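Tetratricopeptide TPR_2 repeat protein (Thermobaculum terrenum, PDB 5DJS) is a tetratricopeptide repeat protein that joins helical repeats to a GT-B-type glycosyltransferase family 41 region and is modelled with uridine-5'-diphosphate bound. Local coordinates at residues A[418-429]-A[442-452]; A[311-321]-A[486-494]. The protein carries 1 engineered substitution. One frame throughout, in Å; residues are numbered along the deposited sequence.

Contact 1 of 2, residues A[418-429]-A[442-452]. With UDP (uridine-5'-diphosphate), chain E.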
loop_
_atom_site.group_PDB
_atom_site.type_symbol
_atom_site.label_atom_id
_atom_site.label_comp_id
_atom_site.label_asym_id
_atom_site.label_seq_id
_atom_site.Cartn_x
_atom_site.Cartn_y
_atom_site.Cartn_z
ATOM N N PRO A 418 -3.765 -14.121 0.888
ATOM C CA PRO A 418 -4.170 -13.654 2.227
ATOM C C PRO A 418 -4.105 -12.131 2.447
ATOM O O PRO A 418 -4.550 -11.655 3.506
ATOM C CB PRO A 418 -3.162 -14.352 3.149
ATOM C CG PRO A 418 -1.950 -14.510 2.301
ATOM C CD PRO A 418 -2.462 -14.806 0.920
ATOM N N TYR A 419 -3.531 -11.392 1.491
ATOM C CA TYR A 419 -3.464 -9.938 1.551
ATOM C C TYR A 419 -4.698 -9.403 0.788
ATOM O O TYR A 419 -4.744 -9.388 -0.458
ATOM C CB TYR A 419 -2.138 -9.456 0.943
ATOM C CG TYR A 419 -1.724 -7.997 1.161
ATOM C CD1 TYR A 419 -2.588 -6.930 0.878
ATOM C CD2 TYR A 419 -0.423 -7.676 1.565
ATOM C CE1 TYR A 419 -2.186 -5.600 1.031
ATOM C CE2 TYR A 419 -0.016 -6.350 1.718
ATOM C CZ TYR A 419 -0.905 -5.312 1.449
ATOM O OH TYR A 419 -0.540 -3.993 1.595
ATOM N N SER A 420 -5.689 -8.948 1.554
ATOM C CA SER A 420 -6.914 -8.405 0.983
ATOM C C SER A 420 -6.676 -7.028 0.408
ATOM O O SER A 420 -5.950 -6.215 0.991
ATOM C CB SER A 420 -8.024 -8.298 2.022
ATOM O OG SER A 420 -9.105 -7.555 1.482
ATOM N N GLY A 421 -7.318 -6.770 -0.727
ATOM C CA GLY A 421 -7.268 -5.467 -1.350
ATOM C C GLY A 421 -8.059 -4.460 -0.537
ATOM O O GLY A 421 -8.678 -4.807 0.464
ATOM N N CYS A 422 -8.024 -3.204 -0.955
ATOM C CA CYS A 422 -8.697 -2.153 -0.218
ATOM C C CYS A 422 -9.263 -1.133 -1.172
ATOM O O CYS A 422 -10.475 -1.055 -1.339
ATOM C CB CYS A 422 -7.740 -1.496 0.777
ATOM S SG CYS A 422 -8.457 -0.106 1.671
ATOM N N THR A 423 -8.392 -0.382 -1.832
ATOM C CA THR A 423 -8.875 0.700 -2.673
ATOM C C THR A 423 -9.454 0.149 -3.984
ATOM O O THR A 423 -10.392 0.745 -4.515
ATOM C CB THR A 423 -7.889 1.906 -2.842
ATOM O OG1 THR A 423 -7.726 2.225 -4.224
ATOM C CG2 THR A 423 -6.517 1.690 -2.202
ATOM N N THR A 424 -8.963 -0.996 -4.475
ATOM C CA THR A 424 -9.564 -1.616 -5.672
ATOM C C THR A 424 -10.973 -2.108 -5.350
ATOM O O THR A 424 -11.884 -1.987 -6.166
ATOM C CB THR A 424 -8.748 -2.793 -6.271
ATOM O OG1 THR A 424 -8.722 -3.888 -5.356
ATOM C CG2 THR A 424 -7.329 -2.383 -6.625
ATOM N N SER A 425 -11.150 -2.655 -4.152
ATOM C CA SER A 425 -12.481 -3.100 -3.714
ATOM C C SER A 425 -13.460 -1.939 -3.605
ATOM O O SER A 425 -14.600 -2.040 -4.069
ATOM C CB SER A 425 -12.395 -3.832 -2.382
ATOM O OG SER A 425 -11.399 -4.815 -2.477
ATOM N N LEU A 426 -13.002 -0.840 -3.003
ATOM C CA LEU A 426 -13.813 0.361 -2.891
ATOM C C LEU A 426 -14.131 0.925 -4.281
ATOM O O LEU A 426 -15.266 1.328 -4.543
ATOM C CB LEU A 426 -13.113 1.405 -2.026
ATOM C CG LEU A 426 -13.826 2.743 -1.855
ATOM C CD1 LEU A 426 -15.126 2.589 -1.086
ATOM C CD2 LEU A 426 -12.904 3.713 -1.143
ATOM N N GLU A 427 -13.141 0.931 -5.167
ATOM C CA GLU A 427 -13.350 1.381 -6.539
ATOM C C GLU A 427 -14.413 0.568 -7.266
ATOM O O GLU A 427 -15.193 1.125 -8.036
ATOM C CB GLU A 427 -12.038 1.345 -7.327
ATOM C CG GLU A 427 -11.094 2.488 -6.977
ATOM C CD GLU A 427 -9.726 2.350 -7.604
ATOM O OE1 GLU A 427 -9.350 1.235 -8.049
ATOM O OE2 GLU A 427 -9.022 3.375 -7.645
ATOM N N ALA A 428 -14.428 -0.743 -7.031
ATOM C CA ALA A 428 -15.429 -1.634 -7.621
ATOM C C ALA A 428 -16.827 -1.235 -7.166
ATOM O O ALA A 428 -17.706 -0.985 -7.997
ATOM C CB ALA A 428 -15.144 -3.090 -7.258
ATOM N N LEU A 429 -17.013 -1.146 -5.852
ATOM C CA LEU A 429 -18.299 -0.733 -5.284
ATOM C C LEU A 429 -18.766 0.619 -5.843
ATOM O O LEU A 429 -19.930 0.755 -6.205
ATOM C CB LEU A 429 -18.254 -0.683 -3.748
ATOM C CG LEU A 429 -17.888 -1.943 -2.941
ATOM C CD1 LEU A 429 -18.321 -1.783 -1.491
ATOM C CD2 LEU A 429 -18.474 -3.222 -3.512
ATOM N N ASP A 442 -7.041 -11.861 10.773
ATOM C CA ASP A 442 -5.809 -11.151 10.444
ATOM C C ASP A 442 -6.153 -9.806 9.815
ATOM O O ASP A 442 -6.922 -9.743 8.862
ATOM C CB ASP A 442 -5.021 -12.000 9.428
ATOM C CG ASP A 442 -3.762 -11.343 8.949
ATOM O OD1 ASP A 442 -3.083 -10.642 9.738
ATOM O OD2 ASP A 442 -3.443 -11.560 7.768
ATOM N N MET A 443 -5.576 -8.733 10.319
ATOM C CA MET A 443 -5.884 -7.402 9.801
ATOM C C MET A 443 -5.573 -7.263 8.302
ATOM O O MET A 443 -6.379 -6.708 7.554
ATOM C CB MET A 443 -5.143 -6.331 10.617
ATOM C CG MET A 443 -5.298 -4.912 10.106
ATOM S SD MET A 443 -4.668 -3.659 11.229
ATOM C CE MET A 443 -4.536 -2.300 10.076
ATOM N N ALA A 444 -4.423 -7.782 7.867
ATOM C CA ALA A 444 -3.999 -7.673 6.456
ATOM C C ALA A 444 -4.963 -8.354 5.475
ATOM O O ALA A 444 -5.045 -7.936 4.312
ATOM C CB ALA A 444 -2.591 -8.222 6.268
ATOM N N GLY A 445 -5.680 -9.382 5.946
ATOM C CA GLY A 445 -6.739 -10.051 5.172
ATOM C C GLY A 445 -8.170 -9.632 5.498
ATOM O O GLY A 445 -9.081 -10.460 5.399
ATOM N N ARG A 446 -8.375 -8.362 5.888
ATOM C CA ARG A 446 -9.698 -7.857 6.319
ATOM C C ARG A 446 -10.079 -6.455 5.837
ATOM O O ARG A 446 -11.113 -5.929 6.255
ATOM C CB ARG A 446 -9.782 -7.890 7.848
ATOM C CG ARG A 446 -9.973 -9.274 8.434
ATOM C CD ARG A 446 -9.794 -9.247 9.935
ATOM N NE ARG A 446 -11.066 -9.100 10.624
ATOM C CZ ARG A 446 -11.783 -10.093 11.152
ATOM N NH1 ARG A 446 -11.379 -11.363 11.093
ATOM N NH2 ARG A 446 -12.928 -9.813 11.764
ATOM N N ALA A 447 -9.288 -5.840 4.968
ATOM C CA ALA A 447 -9.629 -4.503 4.481
ATOM C C ALA A 447 -10.985 -4.510 3.752
ATOM O O ALA A 447 -11.789 -3.589 3.919
ATOM C CB ALA A 447 -8.535 -3.957 3.572
ATOM N N THR A 448 -11.234 -5.554 2.962
ATOM C CA THR A 448 -12.483 -5.673 2.208
ATOM C C THR A 448 -13.601 -6.280 3.042
ATOM O O THR A 448 -14.743 -5.819 2.965
ATOM C CB THR A 448 -12.307 -6.531 0.949
ATOM O OG1 THR A 448 -11.676 -7.772 1.303
ATOM C CG2 THR A 448 -11.471 -5.857 -0.017
ATOM N N SER A 449 -13.286 -7.308 3.832
ATOM C CA SER A 449 -14.288 -7.887 4.723
ATOM C C SER A 449 -14.963 -6.754 5.525
ATOM O O SER A 449 -16.183 -6.697 5.585
ATOM C CB SER A 449 -13.697 -8.974 5.642
ATOM O OG SER A 449 -13.020 -8.411 6.749
ATOM N N SER A 450 -14.163 -5.839 6.081
ATOM C CA SER A 450 -14.673 -4.705 6.855
ATOM C C SER A 450 -15.541 -3.781 6.000
ATOM O O SER A 450 -16.704 -3.535 6.327
ATOM C CB SER A 450 -13.511 -3.912 7.471
ATOM O OG SER A 450 -13.975 -2.792 8.210
ATOM N N LEU A 451 -14.965 -3.288 4.904
ATOM C CA LEU A 451 -15.666 -2.408 3.946
ATOM C C LEU A 451 -17.061 -2.943 3.637
ATOM O O LEU A 451 -18.050 -2.238 3.800
ATOM C CB LEU A 451 -14.873 -2.278 2.627
ATOM C CG LEU A 451 -15.064 -1.074 1.684
ATOM C CD1 LEU A 451 -14.892 -1.502 0.234
ATOM C CD2 LEU A 451 -16.393 -0.349 1.829
ATOM N N LEU A 452 -17.117 -4.204 3.211
ATOM C CA LEU A 452 -18.367 -4.856 2.838
ATOM C C LEU A 452 -19.366 -4.947 4.006
ATOM O O LEU A 452 -20.555 -4.653 3.831
ATOM C CB LEU A 452 -18.087 -6.251 2.255
ATOM C CG LEU A 452 -17.333 -6.323 0.916
ATOM C CD1 LEU A 452 -17.045 -7.768 0.572
ATOM C CD2 LEU A 452 -18.095 -5.665 -0.223
HETATM N N1 UDP E . -4.435 1.735 -10.433
HETATM C C2 UDP E . -4.263 2.324 -11.720
HETATM N N3 UDP E . -4.006 1.542 -12.785
HETATM C C4 UDP E . -3.912 0.208 -12.660
HETATM C C5 UDP E . -4.079 -0.403 -11.424
HETATM C C6 UDP E . -4.342 0.390 -10.314
HETATM O O2 UDP E . -4.342 3.564 -11.889
HETATM O O4 UDP E . -3.674 -0.496 -13.653
HETATM C "C1'" UDP E . -4.723 2.586 -9.257
HETATM C "C2'" UDP E . -6.106 2.256 -8.728
HETATM O "O2'" UDP E . -6.757 3.499 -8.455
HETATM C "C3'" UDP E . -5.847 1.385 -7.504
HETATM C "C4'" UDP E . -4.435 1.749 -7.045
HETATM O "O4'" UDP E . -3.807 2.386 -8.167
HETATM O "O3'" UDP E . -6.798 1.596 -6.468
HETATM C "C5'" UDP E . -3.551 0.583 -6.600
HETATM O "O5'" UDP E . -4.272 -0.458 -5.944
HETATM P PA UDP E . -3.558 -1.893 -5.703
HETATM O O1A UDP E . -2.341 -1.639 -4.847
HETATM O O2A UDP E . -3.414 -2.549 -7.057
HETATM O O3A UDP E . -4.597 -2.814 -4.869
HETATM P PB UDP E . -5.267 -2.397 -3.458
HETATM O O1B UDP E . -5.803 -1.008 -3.639
HETATM O O2B UDP E . -6.376 -3.384 -3.299
HETATM O O3B UDP E . -4.157 -2.536 -2.444
#
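S420 bonds to 442-452 twice, at A444 in the loop and at T448 in the first turn of helix 447-452. Its backbone N donates to A444 O (3.0 Å). Chi1 of 170° turns OG away from its own N, and there it accepts a hydrogen bond from T448 N (3.3 Å, N-H...O angle 148°). S420 OG and T448 OG1 lie 2.6 Å apart, and both are hydrogen-bonded to D415, whose carboxylate ties the two hydroxyls to one acceptor. Close backbones accompany these bonds: the CA atoms of S420 and G445 are 4.5 Å apart, and P418 O lies near G445 CA.

Apolar packing takes over further along. C422 CB touches A447 CB, and the isobutyl ends of L429 and L451 meet tip to tip (CD1 to CD1, 3.8 Å). L451 CD1 also packs on L426 CB (4.1 Å), and L452 CD2 adds a second contact to L429 CD1.

Ligand bonds come from the other side of 418-429. C422, in the N-cap position, gives its N to UDP O2B (2.9 Å), while T424 N reaches O1B, so the beta-phosphate sits at the helix N-terminus, where the dipole would probably favour its charge. T423 OG1 donates to O3' of the ribose, and E427, also paired with R400, takes the O2' hydroxyl.

The axes of 423-429 and 447-452 come within 9.7 Å, at 32° to each other. Strand 435-438 of the parallel sheet, between the two helices along the chain, packs against A428, L429, T448 and L452; helix 176-187 touches T423 and L426, and W492 of helix 479-521 reaches L426 and L429.

Contact 2 of 2, residues A[311-321]-A[486-494]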
loop_
_atom_site.group_PDB
_atom_site.type_symbol
_atom_site.label_atom_id
_atom_site.label_comp_id
_atom_site.label_asym_id
_atom_site.label_seq_id
_atom_site.Cartn_x
_atom_site.Cartn_y
_atom_site.Cartn_z
ATOM N N CYS A 311 -15.045 6.736 2.375
ATOM C CA CYS A 311 -15.544 6.079 1.150
ATOM C C CYS A 311 -16.188 6.997 0.081
ATOM O O CYS A 311 -16.693 6.502 -0.937
ATOM C CB CYS A 311 -16.543 4.998 1.553
ATOM S SG CYS A 311 -15.847 3.738 2.639
ATOM N N ASN A 312 -16.174 8.312 0.287
ATOM C CA ASN A 312 -16.743 9.230 -0.713
ATOM C C ASN A 312 -15.911 9.244 -2.000
ATOM O O ASN A 312 -14.687 9.340 -1.931
ATOM C CB ASN A 312 -16.891 10.653 -0.148
ATOM C CG ASN A 312 -15.556 11.305 0.164
ATOM O OD1 ASN A 312 -14.766 10.763 0.924
ATOM N ND2 ASN A 312 -15.288 12.447 -0.446
ATOM N N PRO A 313 -16.562 9.155 -3.175
ATOM C CA PRO A 313 -15.821 9.019 -4.429
ATOM C C PRO A 313 -15.327 10.350 -4.970
ATOM O O PRO A 313 -15.833 11.387 -4.565
ATOM C CB PRO A 313 -16.877 8.466 -5.372
ATOM C CG PRO A 313 -18.109 9.185 -4.941
ATOM C CD PRO A 313 -18.005 9.315 -3.438
ATOM N N PRO A 314 -14.371 10.323 -5.910
ATOM C CA PRO A 314 -13.925 11.579 -6.507
ATOM C C PRO A 314 -15.015 12.218 -7.387
ATOM O O PRO A 314 -15.998 11.550 -7.741
ATOM C CB PRO A 314 -12.703 11.157 -7.340
ATOM C CG PRO A 314 -12.956 9.729 -7.673
ATOM C CD PRO A 314 -13.664 9.158 -6.478
ATOM N N PRO A 315 -14.849 13.510 -7.734
ATOM C CA PRO A 315 -15.855 14.172 -8.566
ATOM C C PRO A 315 -15.898 13.644 -10.013
ATOM O O PRO A 315 -16.984 13.511 -10.575
ATOM C CB PRO A 315 -15.437 15.648 -8.515
ATOM C CG PRO A 315 -13.962 15.617 -8.268
ATOM C CD PRO A 315 -13.701 14.395 -7.436
ATOM N N ASP A 316 -14.738 13.308 -10.584
ATOM C CA ASP A 316 -14.633 12.869 -11.990
ATOM C C ASP A 316 -14.944 11.367 -12.209
ATOM O O ASP A 316 -14.277 10.699 -13.011
ATOM C CB ASP A 316 -13.239 13.243 -12.555
ATOM C CG ASP A 316 -12.078 12.531 -11.836
ATOM O OD1 ASP A 316 -12.231 12.161 -10.652
ATOM O OD2 ASP A 316 -11.008 12.348 -12.457
ATOM N N LEU A 317 -15.981 10.853 -11.538
ATOM C CA LEU A 317 -16.296 9.417 -11.560
ATOM C C LEU A 317 -16.975 9.054 -12.886
ATOM O O LEU A 317 -17.960 9.703 -13.243
ATOM C CB LEU A 317 -17.217 9.041 -10.392
ATOM C CG LEU A 317 -17.082 7.598 -9.892
ATOM C CD1 LEU A 317 -15.784 7.439 -9.119
ATOM C CD2 LEU A 317 -18.257 7.193 -9.018
ATOM N N PRO A 318 -16.466 8.027 -13.614
ATOM C CA PRO A 318 -16.970 7.714 -14.967
ATOM C C PRO A 318 -18.475 7.571 -15.131
ATOM O O PRO A 318 -18.998 7.896 -16.203
ATOM C CB PRO A 318 -16.305 6.377 -15.283
ATOM C CG PRO A 318 -15.008 6.470 -14.577
ATOM C CD PRO A 318 -15.332 7.147 -13.269
ATOM N N GLY A 319 -19.165 7.081 -14.103
ATOM C CA GLY A 319 -20.614 6.920 -14.182
ATOM C C GLY A 319 -20.975 5.633 -14.913
ATOM O O GLY A 319 -20.343 5.242 -15.909
ATOM N N TRP A 320 -22.026 4.994 -14.417
ATOM C CA TRP A 320 -22.312 3.602 -14.733
ATOM C C TRP A 320 -22.858 3.465 -16.148
ATOM O O TRP A 320 -23.544 4.357 -16.644
ATOM C CB TRP A 320 -23.322 3.034 -13.732
ATOM C CG TRP A 320 -22.876 3.045 -12.292
ATOM C CD1 TRP A 320 -21.779 3.678 -11.757
ATOM C CD2 TRP A 320 -23.543 2.417 -11.195
ATOM N NE1 TRP A 320 -21.721 3.460 -10.404
ATOM C CE2 TRP A 320 -22.791 2.691 -10.031
ATOM C CE3 TRP A 320 -24.705 1.646 -11.083
ATOM C CZ2 TRP A 320 -23.164 2.224 -8.769
ATOM C CZ3 TRP A 320 -25.077 1.175 -9.827
ATOM C CH2 TRP A 320 -24.308 1.469 -8.686
ATOM N N ALA A 321 -22.540 2.342 -16.784
ATOM C CA ALA A 321 -23.051 2.011 -18.116
ATOM C C ALA A 321 -24.294 1.129 -17.940
ATOM O O ALA A 321 -24.551 0.635 -16.830
ATOM C CB ALA A 321 -21.980 1.294 -18.927
ATOM N N ARG A 486 -26.533 -4.450 -7.455
ATOM C CA ARG A 486 -26.248 -3.222 -8.233
ATOM C C ARG A 486 -27.046 -1.994 -7.739
ATOM O O ARG A 486 -26.553 -0.867 -7.783
ATOM C CB ARG A 486 -26.489 -3.436 -9.730
ATOM C CG ARG A 486 -25.778 -2.421 -10.618
ATOM C CD ARG A 486 -25.653 -2.930 -12.046
ATOM N NE ARG A 486 -24.971 -1.992 -12.942
ATOM C CZ ARG A 486 -25.514 -0.891 -13.478
ATOM N NH1 ARG A 486 -24.783 -0.135 -14.293
ATOM N NH2 ARG A 486 -26.769 -0.520 -13.209
ATOM N N GLU A 487 -28.269 -2.229 -7.261
ATOM C CA GLU A 487 -29.113 -1.165 -6.695
ATOM C C GLU A 487 -28.719 -0.795 -5.266
ATOM O O GLU A 487 -28.744 0.389 -4.887
ATOM C CB GLU A 487 -30.596 -1.558 -6.721
ATOM C CG GLU A 487 -31.399 -0.826 -7.776
ATOM C CD GLU A 487 -31.619 0.643 -7.439
ATOM O OE1 GLU A 487 -32.147 0.956 -6.337
ATOM O OE2 GLU A 487 -31.261 1.491 -8.290
ATOM N N HIS A 488 -28.377 -1.810 -4.470
ATOM C CA HIS A 488 -27.830 -1.579 -3.127
ATOM C C HIS A 488 -26.630 -0.629 -3.206
ATOM O O HIS A 488 -26.537 0.321 -2.431
ATOM C CB HIS A 488 -27.411 -2.900 -2.480
ATOM C CG HIS A 488 -27.347 -2.849 -0.986
ATOM N ND1 HIS A 488 -26.468 -2.035 -0.302
ATOM C CD2 HIS A 488 -28.052 -3.523 -0.046
ATOM C CE1 HIS A 488 -26.641 -2.206 0.997
ATOM N NE2 HIS A 488 -27.592 -3.105 1.179
ATOM N N LEU A 489 -25.738 -0.895 -4.162
ATOM C CA LEU A 489 -24.575 -0.045 -4.416
ATOM C C LEU A 489 -24.931 1.347 -4.950
ATOM O O LEU A 489 -24.249 2.317 -4.625
ATOM C CB LEU A 489 -23.563 -0.727 -5.370
ATOM C CG LEU A 489 -22.448 -1.654 -4.836
ATOM C CD1 LEU A 489 -22.103 -1.397 -3.373
ATOM C CD2 LEU A 489 -22.750 -3.132 -5.018
ATOM N N ARG A 490 -25.967 1.447 -5.775
ATOM C CA ARG A 490 -26.410 2.747 -6.304
ATOM C C ARG A 490 -26.871 3.658 -5.167
ATOM O O ARG A 490 -26.566 4.856 -5.154
ATOM C CB ARG A 490 -27.560 2.588 -7.314
ATOM C CG ARG A 490 -27.477 3.495 -8.554
ATOM C CD ARG A 490 -28.676 4.417 -8.772
ATOM N NE ARG A 490 -29.919 3.921 -8.168
ATOM C CZ ARG A 490 -30.968 4.675 -7.835
ATOM N NH1 ARG A 490 -30.986 5.989 -8.062
ATOM N NH2 ARG A 490 -32.027 4.101 -7.274
ATOM N N ARG A 491 -27.607 3.080 -4.222
ATOM C CA ARG A 491 -28.068 3.808 -3.036
ATOM C C ARG A 491 -26.928 4.118 -2.080
ATOM O O ARG A 491 -26.821 5.241 -1.579
ATOM C CB ARG A 491 -29.155 3.018 -2.299
ATOM C CG ARG A 491 -30.438 2.902 -3.098
ATOM C CD ARG A 491 -31.539 2.186 -2.331
ATOM N NE ARG A 491 -32.742 2.099 -3.155
ATOM C CZ ARG A 491 -33.584 3.106 -3.393
ATOM N NH1 ARG A 491 -33.389 4.319 -2.871
ATOM N NH2 ARG A 491 -34.640 2.903 -4.176
ATOM N N TRP A 492 -26.101 3.113 -1.814
ATOM C CA TRP A 492 -24.901 3.286 -1.003
ATOM C C TRP A 492 -23.993 4.391 -1.586
ATOM O O TRP A 492 -23.598 5.295 -0.852
ATOM C CB TRP A 492 -24.165 1.946 -0.858
ATOM C CG TRP A 492 -22.832 2.025 -0.178
ATOM C CD1 TRP A 492 -22.585 1.927 1.162
ATOM C CD2 TRP A 492 -21.559 2.209 -0.811
ATOM N NE1 TRP A 492 -21.236 2.048 1.402
ATOM C CE2 TRP A 492 -20.584 2.225 0.208
ATOM C CE3 TRP A 492 -21.150 2.367 -2.140
ATOM C CZ2 TRP A 492 -19.218 2.387 -0.063
ATOM C CZ3 TRP A 492 -19.798 2.531 -2.412
ATOM C CH2 TRP A 492 -18.848 2.541 -1.375
ATOM N N LEU A 493 -23.700 4.333 -2.889
ATOM C CA LEU A 493 -22.856 5.350 -3.571
ATOM C C LEU A 493 -23.315 6.780 -3.257
ATOM O O LEU A 493 -22.510 7.628 -2.882
ATOM C CB LEU A 493 -22.864 5.154 -5.103
ATOM C CG LEU A 493 -21.738 5.665 -6.022
ATOM C CD1 LEU A 493 -22.304 6.283 -7.293
ATOM C CD2 LEU A 493 -20.779 6.652 -5.380
ATOM N N ARG A 494 -24.616 7.016 -3.405
ATOM C CA ARG A 494 -25.225 8.339 -3.218
ATOM C C ARG A 494 -25.152 8.808 -1.761
ATOM O O ARG A 494 -24.814 9.965 -1.486
ATOM C CB ARG A 494 -26.697 8.310 -3.665
ATOM C CG ARG A 494 -27.280 9.673 -4.022
ATOM C CD ARG A 494 -28.638 9.950 -3.368
ATOM N NE ARG A 494 -29.512 8.770 -3.274
ATOM C CZ ARG A 494 -30.275 8.274 -4.253
ATOM N NH1 ARG A 494 -30.305 8.834 -5.464
ATOM N NH2 ARG A 494 -31.019 7.191 -4.018
#
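The long loop between strands 300-304 and 332-335, which joins the two parallel sheets of the GT-B fold, lays residues 311-321 along one flank of the long helix 479-521. Its chief point of attachment is W320, whose indole presents its six-membered end to the helix. CZ3 lies 3.2 Å from R486 O, which sits at the ring edge and in its plane, and CH2 comes 3.4 Å from R490 N. The indole thus abuts one turn of backbone, since R486 O and R490 N are themselves partners in the helical hydrogen bond. With chi1 at -61°, the indole leaves the loop opposite its own carbonyl carbon and reaches that turn.

Two arginines flank the same ring end. R486, extended from CG to NE, runs past W320 in the opposite direction and places its guanidinium so that W320 CE3 lies over the centre of one face, 3.6 Å from CZ. The two planes are 67° apart, so they do not stack in parallel. R490 contributes its aliphatic part, CG standing 3.6 Å from W320 CZ3, while its bent chain carries the guanidinium back to E487; there NE and NH2 both bind OE2, NE at 2.8 Å.

Toward the start of the loop, P313 CG rests on L493 CD2 (3.7 Å), and C311 CB approaches W492 CZ2 at 4.1 Å.

Across the interface, then, the cohesion is mainly van der Waals. A321 O and R486 NH1 are near each other, but the angle is poor for a hydrogen bond. The W320 NE1 proton is used by W430 O, which fixes the indole from the side of helix 423-430, whereas the charge of R490 is met within its own helix by E487.

How the contacts relate
Contact 1 is a buried contact, its centre about 12 Å from the chain centre; contact 2 lies at the surface, its centre about 23 Å from the chain centre. Helix 423-430 connects them: L426 CD1 of contact 1 packs on both W492 CH2 (3.7 Å) and C311 CB (3.8 Å) of contact 2, and L429 meets L489 and W492. One end of this helix faces the nucleotide, and the other end packs against loop 311-321 and helix segment 486-494. Chemistry follows place. Inside, small residues allow close backbones, two hydroxyls sharing D415, and phosphate binding; outside, an indole, prolines and arginine chains pack by shape, with charges paired along the helix itself.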